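Side-chain contacts in peptide ABC transporter permease (Staphylococcus hominis, PDB 6EXS), which probably carries peptides across the cell membrane as a POT-family member of the major facilitator superfamily, including a thioalcohol-conjugated peptide related to axillary malodour precursors: residues Glu281-Arg284 with Val285-Phe288; Pro264-Tyr267 with Phe268-Leu272. All blocks are in the same frame, centred on the assembly; numbering follows the deposited sequence.

Interaction 1. Residues Glu281-Arg284 with Val285-Phe288; sequences ERSR and VKAF
Between E281-R284 and V285-F288 the backbone runs through about two turns near the start of helix 279-302, where K286 N donates to R282 O at 3.2 Å in a nearly straight bond (164°), A287 N donates to S283 O, and V285 N divides itself between weak bonds to E281 O and R282 O. On this scaffold K286 shows how a lysine can fold back along its own helix to serve a residue three positions earlier. With chi1 at 56°, K286 CG stands between the backbone N and the carbonyl carbon, and comes within 3.3 Å of S283 O. The chain then runs extended until a final bend at chi4 (-89°) swings the ammonium group back, where K286 NZ donates to S283 OG at 2.8 Å. Since S283 OG is the acceptor here, its own hydrogen remains available for D279 O, with which it makes a weak bond. The positive charge would probably polarise the hydroxyl in that sense. Two apolar side chains also rest on the polar backbone: A287 CB sits equally close, at 3.4 Å, to S283 O and to R284 O, while V285 CG2 lies 3.2 Å from E281 O. At the other side of the helix R284 NH2 forms a long salt bridge, 3.8 Å, with E281 OE2, whose stronger partner is K427 N. The buried V285 packs on M271 and L272 of helix 249-273, and F288 extends to M433 and V436 of helix 430-451 and A420 of helix 420-423.

Interaction 2. Residues Pro264-Tyr267 with Phe268-Leu272; sequences PIIY and FTTML
The side chains of I265 and T269 run alongside each other in the same direction from one face of helix 249-273, with I265 CG2 3.8 Å from T269 OG1. The threonine's hydroxyl is turned back onto the preceding turn: at chi1 -56° OG1 stands beside its own backbone N, and T269 OG1 donates to I265 O at 2.8 Å. It approaches from above the carbonyl plane, 47° out of it, whereas T269 N meets the same oxygen nearly head-on. T270 repeats the scheme one residue on. T270 OG1 reaches I266 O at 2.7 Å, and here hydroxyl and amide come from opposite faces of the carbonyl plane. Each hydroxyl thus finds its acceptor within the helix itself, which suits threonines beside isoleucines on the surface of a membrane protein. The aromatic and sulfur side chains behave differently. The F268 ring is set obliquely to the turn before it, F268 CD2 being 3.3 Å from P264 O, the oxygen that also accepts from F268 N at 2.9 Å. M271 bends at chi3 (-86°), which curls its methyl back until M271 CE is 3.6 Å from Y267 O. The Y267 ring leads away from this turn to S435, V436 and L439 of helix 430-451, and its OH is hydrogen-bonded to a bound monoolein lipid. At P264, whose N has no bond to the turn before, the helix is kinked. Proline kinks and threonine hydroxyls bonded to the carbonyl four residues earlier are both familiar features of transmembrane helices such as those of the major facilitator superfamily.

How the interactions relate
Both interactions are local contacts between successive helical turns, partly buried, on helices 249-273 and 279-302, consecutive in the chain. They meet directly: R282 NE lies 2.8 Å from L272 O, probably a hydrogen bond, while F288 CD2 packs at 3.6 Å on F268 CZ and V285 CG1 approaches L272 CD2. F268, V285 and F288, all buried, meet between the two helices. The outer faces differ. Interaction 1 carries charged side chains that bond to one another, to a serine hydroxyl or to nearby backbone atoms, whereas interaction 2 presents isoleucines and threonines whose hydroxyls turn back onto the helix backbone, and touches lipid through its buried tyrosine. Helix 430-451 packs against both, through F288 and Y267.

Interaction 1. Residues Glu281-Arg284 with Val285-Phe288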
ATOM      1  N   GLU A 281       7.254  -3.748 -28.182  1.00 80.00           N
ATOM      2  CA  GLU A 281       6.650  -4.014 -26.870  1.00 77.40           C
ATOM      3  C   GLU A 281       7.765  -4.253 -25.840  1.00 78.49           C
ATOM      4  O   GLU A 281       7.604  -3.910 -24.670  1.00 75.65           O
ATOM      5  CB  GLU A 281       5.718  -5.237 -26.931  1.00 78.68           C
ATOM      6  CG  GLU A 281       4.349  -4.960 -27.538  1.00 90.19           C
ATOM      7  CD  GLU A 281       3.297  -6.044 -27.357  1.00112.45           C
ATOM      8  OE1 GLU A 281       3.649  -7.246 -27.411  1.00110.91           O
ATOM      9  OE2 GLU A 281       2.109  -5.687 -27.191  1.00103.27           O
ATOM     10  N   ARG A 282       8.892  -4.844 -26.296  1.00 75.48           N
ATOM     11  CA  ARG A 282      10.093  -5.137 -25.515  1.00 74.67           C
ATOM     12  C   ARG A 282      10.805  -3.829 -25.170  1.00 77.58           C
ATOM     13  O   ARG A 282      11.336  -3.700 -24.064  1.00 76.96           O
ATOM     14  CB  ARG A 282      11.016  -6.078 -26.306  1.00 75.39           C
ATOM     15  CG  ARG A 282      12.239  -6.565 -25.542  1.00 84.88           C
ATOM     16  CD  ARG A 282      13.013  -7.625 -26.299  1.00 97.47           C
ATOM     17  NE  ARG A 282      12.422  -8.953 -26.126  1.00108.32           N
ATOM     18  CZ  ARG A 282      11.661  -9.565 -27.029  1.00124.66           C
ATOM     19  NH1 ARG A 282      11.401  -8.983 -28.193  1.00114.43           N
ATOM     20  NH2 ARG A 282      11.169 -10.769 -26.781  1.00110.65           N
ATOM     21  N   SER A 283      10.801  -2.860 -26.110  1.00 73.67           N
ATOM     22  CA  SER A 283      11.409  -1.542 -25.927  1.00 73.21           C
ATOM     23  C   SER A 283      10.708  -0.701 -24.851  1.00 74.42           C
ATOM     24  O   SER A 283      11.377   0.062 -24.157  1.00 73.73           O
ATOM     25  CB  SER A 283      11.491  -0.787 -27.248  1.00 77.52           C
ATOM     26  OG  SER A 283      12.724  -1.068 -27.887  1.00 86.88           O
ATOM     27  N   ARG A 284       9.380  -0.861 -24.699  1.00 68.98           N
ATOM     28  CA  ARG A 284       8.588  -0.169 -23.683  1.00 66.94           C
ATOM     29  C   ARG A 284       8.822  -0.783 -22.293  1.00 69.86           C
ATOM     30  O   ARG A 284       8.710  -0.070 -21.290  1.00 69.15           O
ATOM     31  CB  ARG A 284       7.097  -0.190 -24.036  1.00 67.05           C
ATOM     32  CG  ARG A 284       6.720   0.666 -25.243  1.00 81.10           C
ATOM     33  CD  ARG A 284       5.219   0.670 -25.495  1.00 95.90           C
ATOM     34  NE  ARG A 284       4.678  -0.679 -25.684  1.00110.53           N
ATOM     35  CZ  ARG A 284       3.392  -0.957 -25.875  1.00127.11           C
ATOM     36  NH1 ARG A 284       2.494   0.020 -25.920  1.00116.32           N
ATOM     37  NH2 ARG A 284       2.994  -2.211 -26.029  1.00114.45           N
ATOM     38  N   VAL A 285       9.148  -2.100 -22.235  1.00 65.86           N
ATOM     39  CA  VAL A 285       9.454  -2.846 -21.002  1.00 64.25           C
ATOM     40  C   VAL A 285      10.770  -2.317 -20.407  1.00 67.79           C
ATOM     41  O   VAL A 285      10.802  -1.984 -19.222  1.00 66.38           O
ATOM     42  CB  VAL A 285       9.478  -4.389 -21.224  1.00 68.37           C
ATOM     43  CG1 VAL A 285       9.976  -5.133 -19.982  1.00 67.37           C
ATOM     44  CG2 VAL A 285       8.104  -4.905 -21.642  1.00 67.70           C
ATOM     45  N   LYS A 286      11.839  -2.209 -21.234  1.00 65.38           N
ATOM     46  CA  LYS A 286      13.127  -1.673 -20.781  1.00 65.46           C
ATOM     47  C   LYS A 286      13.017  -0.183 -20.417  1.00 67.81           C
ATOM     48  O   LYS A 286      13.731   0.282 -19.527  1.00 66.98           O
ATOM     49  CB  LYS A 286      14.282  -1.969 -21.764  1.00 69.75           C
ATOM     50  CG  LYS A 286      14.086  -1.481 -23.191  1.00 86.43           C
ATOM     51  CD  LYS A 286      15.360  -1.644 -24.001  1.00 99.48           C
ATOM     52  CE  LYS A 286      15.216  -1.173 -25.428  1.00110.05           C
ATOM     53  NZ  LYS A 286      14.742  -2.258 -26.323  1.00119.31           N
ATOM     54  N   ALA A 287      12.073   0.539 -21.059  1.00 63.56           N
ATOM     55  CA  ALA A 287      11.781   1.946 -20.785  1.00 62.99           C
ATOM     56  C   ALA A 287      11.137   2.116 -19.400  1.00 66.03           C
ATOM     57  O   ALA A 287      11.224   3.203 -18.830  1.00 65.06           O
ATOM     58  CB  ALA A 287      10.859   2.509 -21.853  1.00 63.80           C
ATOM     59  N   PHE A 288      10.496   1.043 -18.868  1.00 62.71           N
ATOM     60  CA  PHE A 288       9.850   1.044 -17.557  1.00 61.73           C
ATOM     61  C   PHE A 288      10.840   0.836 -16.399  1.00 63.85           C
ATOM     62  O   PHE A 288      10.574   1.315 -15.296  1.00 62.82           O
ATOM     63  CB  PHE A 288       8.673   0.044 -17.481  1.00 63.77           C
ATOM     64  CG  PHE A 288       7.752   0.304 -16.301  1.00 65.51           C
ATOM     65  CD1 PHE A 288       6.730   1.241 -16.387  1.00 69.14           C
ATOM     66  CD2 PHE A 288       7.941  -0.356 -15.088  1.00 68.14           C
ATOM     67  CE1 PHE A 288       5.907   1.508 -15.285  1.00 69.38           C
ATOM     68  CE2 PHE A 288       7.122  -0.085 -13.987  1.00 70.09           C
ATOM     69  CZ  PHE A 288       6.106   0.841 -14.094  1.00 67.91           C
TER

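Interaction 2. Residues Pro264-Tyr267 with Phe268-Leu272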
ATOM      1  N   PRO A 264      10.790  -8.368  -8.825  1.00 54.50           N
ATOM      2  CA  PRO A 264      10.941  -7.447  -9.973  1.00 54.31           C
ATOM      3  C   PRO A 264      11.866  -8.000 -11.069  1.00 58.64           C
ATOM      4  O   PRO A 264      11.539  -7.870 -12.251  1.00 58.13           O
ATOM      5  CB  PRO A 264      11.514  -6.171  -9.349  1.00 55.81           C
ATOM      6  CG  PRO A 264      11.270  -6.289  -7.898  1.00 59.24           C
ATOM      7  CD  PRO A 264      11.237  -7.732  -7.566  1.00 55.23           C
ATOM      8  N   ILE A 265      12.994  -8.645 -10.681  1.00 56.20           N
ATOM      9  CA  ILE A 265      13.942  -9.255 -11.623  1.00 57.92           C
ATOM     10  C   ILE A 265      13.218 -10.340 -12.446  1.00 62.48           C
ATOM     11  O   ILE A 265      13.246 -10.268 -13.676  1.00 62.40           O
ATOM     12  CB  ILE A 265      15.252  -9.772 -10.939  1.00 62.16           C
ATOM     13  CG1 ILE A 265      16.044  -8.603 -10.286  1.00 62.19           C
ATOM     14  CG2 ILE A 265      16.137 -10.566 -11.942  1.00 64.65           C
ATOM     15  CD1 ILE A 265      17.100  -9.002  -9.240  1.00 67.30           C
ATOM     16  N   ILE A 266      12.520 -11.287 -11.764  1.00 58.69           N
ATOM     17  CA  ILE A 266      11.750 -12.376 -12.381  1.00 59.07           C
ATOM     18  C   ILE A 266      10.734 -11.824 -13.396  1.00 63.54           C
ATOM     19  O   ILE A 266      10.616 -12.369 -14.495  1.00 64.10           O
ATOM     20  CB  ILE A 266      11.095 -13.295 -11.301  1.00 61.77           C
ATOM     21  CG1 ILE A 266      12.170 -14.115 -10.541  1.00 63.67           C
ATOM     22  CG2 ILE A 266      10.021 -14.232 -11.900  1.00 62.18           C
ATOM     23  CD1 ILE A 266      11.714 -14.709  -9.181  1.00 70.43           C
ATOM     24  N   TYR A 267      10.041 -10.726 -13.042  1.00 59.58           N
ATOM     25  CA  TYR A 267       9.037 -10.098 -13.897  1.00 59.35           C
ATOM     26  C   TYR A 267       9.633  -9.436 -15.125  1.00 61.43           C
ATOM     27  O   TYR A 267       9.172  -9.731 -16.230  1.00 61.67           O
ATOM     28  CB  TYR A 267       8.132  -9.134 -13.106  1.00 60.55           C
ATOM     29  CG  TYR A 267       7.010  -9.860 -12.392  1.00 63.33           C
ATOM     30  CD1 TYR A 267       5.817 -10.159 -13.051  1.00 65.71           C
ATOM     31  CD2 TYR A 267       7.163 -10.313 -11.085  1.00 63.57           C
ATOM     32  CE1 TYR A 267       4.800 -10.867 -12.416  1.00 66.73           C
ATOM     33  CE2 TYR A 267       6.160 -11.036 -10.446  1.00 63.95           C
ATOM     34  CZ  TYR A 267       4.975 -11.302 -11.113  1.00 73.07           C
ATOM     35  OH  TYR A 267       3.975 -11.999 -10.491  1.00 75.09           O
ATOM     36  N   PHE A 268      10.658  -8.578 -14.957  1.00 56.21           N
ATOM     37  CA  PHE A 268      11.291  -7.915 -16.099  1.00 56.33           C
ATOM     38  C   PHE A 268      11.986  -8.919 -17.031  1.00 61.94           C
ATOM     39  O   PHE A 268      11.877  -8.774 -18.250  1.00 62.42           O
ATOM     40  CB  PHE A 268      12.227  -6.764 -15.669  1.00 57.65           C
ATOM     41  CG  PHE A 268      11.529  -5.467 -15.306  1.00 57.26           C
ATOM     42  CD1 PHE A 268      10.978  -4.652 -16.292  1.00 59.51           C
ATOM     43  CD2 PHE A 268      11.449  -5.045 -13.983  1.00 57.36           C
ATOM     44  CE1 PHE A 268      10.331  -3.457 -15.955  1.00 58.86           C
ATOM     45  CE2 PHE A 268      10.806  -3.849 -13.648  1.00 58.50           C
ATOM     46  CZ  PHE A 268      10.252  -3.064 -14.637  1.00 56.70           C
ATOM     47  N   THR A 269      12.636  -9.961 -16.460  1.00 58.77           N
ATOM     48  CA  THR A 269      13.323 -11.027 -17.202  1.00 60.01           C
ATOM     49  C   THR A 269      12.336 -11.822 -18.064  1.00 64.48           C
ATOM     50  O   THR A 269      12.592 -11.972 -19.257  1.00 65.72           O
ATOM     51  CB  THR A 269      14.173 -11.904 -16.265  1.00 65.83           C
ATOM     52  OG1 THR A 269      15.100 -11.072 -15.561  1.00 63.88           O
ATOM     53  CG2 THR A 269      14.928 -12.999 -17.000  1.00 65.70           C
ATOM     54  N   THR A 270      11.205 -12.295 -17.478  1.00 59.78           N
ATOM     55  CA  THR A 270      10.143 -13.051 -18.177  1.00 59.70           C
ATOM     56  C   THR A 270       9.576 -12.277 -19.378  1.00 64.04           C
ATOM     57  O   THR A 270       9.344 -12.871 -20.431  1.00 65.40           O
ATOM     58  CB  THR A 270       9.032 -13.458 -17.187  1.00 64.47           C
ATOM     59  OG1 THR A 270       9.598 -14.268 -16.156  1.00 65.90           O
ATOM     60  CG2 THR A 270       7.888 -14.210 -17.851  1.00 60.00           C
ATOM     61  N   MET A 271       9.365 -10.958 -19.212  1.00 59.23           N
ATOM     62  CA  MET A 271       8.825 -10.088 -20.252  1.00 59.12           C
ATOM     63  C   MET A 271       9.822  -9.805 -21.373  1.00 65.65           C
ATOM     64  O   MET A 271       9.438  -9.857 -22.544  1.00 65.68           O
ATOM     65  CB  MET A 271       8.254  -8.798 -19.654  1.00 59.73           C
ATOM     66  CG  MET A 271       6.928  -9.017 -18.975  1.00 61.62           C
ATOM     67  SD  MET A 271       6.063  -7.487 -18.590  1.00 64.21           S
ATOM     68  CE  MET A 271       6.801  -7.093 -17.014  1.00 60.23           C
ATOM     69  N   LEU A 272      11.099  -9.550 -21.028  1.00 64.09           N
ATOM     70  CA  LEU A 272      12.151  -9.288 -22.017  1.00 66.17           C
ATOM     71  C   LEU A 272      12.577 -10.556 -22.779  1.00 75.07           C
ATOM     72  O   LEU A 272      13.207 -10.446 -23.836  1.00 76.47           O
ATOM     73  CB  LEU A 272      13.385  -8.613 -21.368  1.00 66.16           C
ATOM     74  CG  LEU A 272      13.248  -7.175 -20.823  1.00 68.99           C
ATOM     75  CD1 LEU A 272      14.419  -6.833 -19.922  1.00 68.87           C
ATOM     76  CD2 LEU A 272      13.145  -6.142 -21.944  1.00 71.09           C
TER